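Local coordinates for aminoglycoside N(3)-acetyltransferase (Streptomyces griseus, PDB 7LAP), which catalyses acetylation of aminoglycosides at the 3-amino group, using acetyl-CoA as the acetyl donor, and thereby confers resistance to these antibiotics, at the interface of chains A and B. Sequence-based numbering; all coordinates share one arbitrary frame. Chains: chain A/B, Aminoglycoside N(3)-acetyltransferase.

The interface of chains A and B. Residues chain A 84-85, 100, 103-105; chain B 21, 53, 55-56, 60.
A:His104 lays one face of its imidazole against the loop B:Ser55–B:Gly56, and shows how a single ring can serve an interface both by its face and by its rim. CG is anti to the backbone N (chi1 -163°), which swings the ring out beside the carbonyl carbon and onto that loop. Its CB and CG pass the hydroxyl OG of B:Ser55 at 3.3 and 3.4 Å. ND1 comes next, 3.0 Å from B:Ser55 OG, which stands well above the ring plane; the pair is at best a hydrogen bond made well off it. Water 3 lies instead in the plane at the rim and hydrogen-bonds with ND1 at 2.7 Å. Further out, CE1 lies 3.5 Å from the amide N of B:Gly56, over the same face, and NE2 at the tip reaches B:Gly56 CA. CD of A:Pro85 lies against the rim of the opposite face, so the ring is flanked by its own chain and by the partner.

The phenol of B:Tyr53 extends the water network: OH meets water 3 at 2.9 Å and also contacts water 2, which leads on to the carbonyl O of A:Ala84. Beside the imidazole, the A:Pro105 ring packs on the side-chain-free B:Gly56, CD to CA 3.6 Å. The carbonyl O of B:Ser55 receives the hydroxyl OG1 of B:Thr60 at 2.7 Å (137° at the oxygen) and shares water 1 with A:His103 O. This second-shell bond probably helps hold the loop against A:Pro105. Peripherally, A:Val100 CG2 loosely touches CG of B:Pro21, the two side chains crossing at about a right angle.

In the fold, A:His104 and A:Pro105 follow helix 94-103, which carries A:Val100. They face the loop between helices 48-51 and 58-69 of the other chain, with B:Thr60 near the start of the latter. The patch recurs with the chains exchanged, as expected of a two-fold dimer, although the structure alone does not establish that pairing in solution.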
loop_
_atom_site.group_PDB
_atom_site.type_symbol
_atom_site.label_atom_id
_atom_site.label_comp_id
_atom_site.label_asym_id
_atom_site.label_seq_id
_atom_site.Cartn_x
_atom_site.Cartn_y
_atom_site.Cartn_z
ATOM N N ALA A 84 -11.311 -3.466 -8.106
ATOM C CA ALA A 84 -12.667 -3.582 -8.616
ATOM C C ALA A 84 -12.629 -4.223 -9.999
ATOM O O ALA A 84 -11.630 -4.115 -10.699
ATOM C CB ALA A 84 -13.319 -2.201 -8.720
ATOM N N PRO A 85 -13.693 -4.891 -10.423
ATOM C CA PRO A 85 -13.760 -5.303 -11.829
ATOM C C PRO A 85 -13.842 -4.075 -12.717
ATOM O O PRO A 85 -14.536 -3.111 -12.381
ATOM C CB PRO A 85 -15.046 -6.143 -11.911
ATOM C CG PRO A 85 -15.823 -5.789 -10.710
ATOM C CD PRO A 85 -14.861 -5.362 -9.645
ATOM N N VAL A 100 -15.305 -13.653 -13.760
ATOM C CA VAL A 100 -15.471 -12.480 -12.890
ATOM C C VAL A 100 -16.796 -12.560 -12.139
ATOM O O VAL A 100 -16.849 -12.373 -10.919
ATOM C CB VAL A 100 -15.374 -11.170 -13.702
ATOM C CG1 VAL A 100 -15.705 -9.950 -12.818
ATOM C CG2 VAL A 100 -13.984 -11.015 -14.326
ATOM N N HIS A 103 -16.621 -15.345 -9.497
ATOM C CA HIS A 103 -15.511 -15.422 -8.546
ATOM C C HIS A 103 -14.906 -14.105 -8.079
ATOM O O HIS A 103 -14.097 -14.138 -7.151
ATOM C CB HIS A 103 -14.373 -16.282 -9.128
ATOM C CG HIS A 103 -14.803 -17.665 -9.473
ATOM N ND1 HIS A 103 -15.191 -18.571 -8.511
ATOM C CD2 HIS A 103 -14.968 -18.287 -10.668
ATOM C CE1 HIS A 103 -15.547 -19.707 -9.094
ATOM N NE2 HIS A 103 -15.429 -19.555 -10.401
ATOM N N HIS A 104 -15.219 -12.964 -8.676
ATOM C CA HIS A 104 -14.592 -11.746 -8.174
ATOM C C HIS A 104 -15.111 -11.461 -6.764
ATOM O O HIS A 104 -16.322 -11.481 -6.547
ATOM C CB HIS A 104 -14.873 -10.593 -9.130
ATOM C CG HIS A 104 -13.968 -9.422 -8.937
ATOM N ND1 HIS A 104 -12.991 -9.075 -9.843
ATOM C CD2 HIS A 104 -13.875 -8.528 -7.917
ATOM C CE1 HIS A 104 -12.340 -8.010 -9.402
ATOM N NE2 HIS A 104 -12.856 -7.662 -8.234
ATOM N N PRO A 105 -14.243 -11.270 -5.766
ATOM C CA PRO A 105 -14.754 -11.074 -4.401
ATOM C C PRO A 105 -15.477 -9.738 -4.247
ATOM O O PRO A 105 -15.170 -8.754 -4.921
ATOM C CB PRO A 105 -13.492 -11.123 -3.526
ATOM C CG PRO A 105 -12.378 -10.634 -4.473
ATOM C CD PRO A 105 -12.765 -11.241 -5.812
ATOM N N PRO B 21 -8.924 -14.076 -16.704
ATOM C CA PRO B 21 -8.848 -13.911 -15.243
ATOM C C PRO B 21 -8.369 -15.165 -14.525
ATOM O O PRO B 21 -8.702 -16.295 -14.893
ATOM C CB PRO B 21 -10.298 -13.586 -14.836
ATOM C CG PRO B 21 -10.990 -13.150 -16.134
ATOM C CD PRO B 21 -10.292 -13.922 -17.225
ATOM N N TYR B 53 -3.737 -11.746 -14.562
ATOM C CA TYR B 53 -4.807 -10.871 -14.065
ATOM C C TYR B 53 -5.538 -11.616 -12.957
ATOM O O TYR B 53 -6.298 -12.555 -13.218
ATOM C CB TYR B 53 -5.763 -10.451 -15.193
ATOM C CG TYR B 53 -6.865 -9.596 -14.599
ATOM C CD1 TYR B 53 -6.670 -8.244 -14.332
ATOM C CD2 TYR B 53 -8.081 -10.166 -14.229
ATOM C CE1 TYR B 53 -7.693 -7.468 -13.722
ATOM C CE2 TYR B 53 -9.081 -9.415 -13.620
ATOM C CZ TYR B 53 -8.897 -8.073 -13.365
ATOM O OH TYR B 53 -9.940 -7.372 -12.732
ATOM N N SER B 55 -8.303 -11.924 -10.314
ATOM C CA SER B 55 -9.625 -11.350 -10.053
ATOM C C SER B 55 -9.765 -11.108 -8.555
ATOM O O SER B 55 -9.987 -12.049 -7.784
ATOM C CB SER B 55 -10.709 -12.298 -10.563
ATOM O OG SER B 55 -12.013 -11.861 -10.212
ATOM N N GLY B 56 -9.620 -9.860 -8.127
ATOM C CA GLY B 56 -9.698 -9.530 -6.711
ATOM C C GLY B 56 -8.371 -9.202 -6.073
ATOM O O GLY B 56 -8.340 -8.896 -4.871
ATOM N N THR B 60 -7.434 -12.271 -3.143
ATOM C CA THR B 60 -7.710 -13.564 -3.760
ATOM C C THR B 60 -6.547 -14.530 -3.577
ATOM O O THR B 60 -6.762 -15.722 -3.304
ATOM C CB THR B 60 -8.035 -13.328 -5.225
ATOM O OG1 THR B 60 -9.329 -12.712 -5.289
ATOM C CG2 THR B 60 -8.018 -14.632 -6.024
HETATM O O HOH W 1 -11.233 -14.758 -7.747
HETATM O O HOH W 2 -9.500 -5.168 -11.542
HETATM O O HOH W 3 -11.945 -9.408 -12.336
#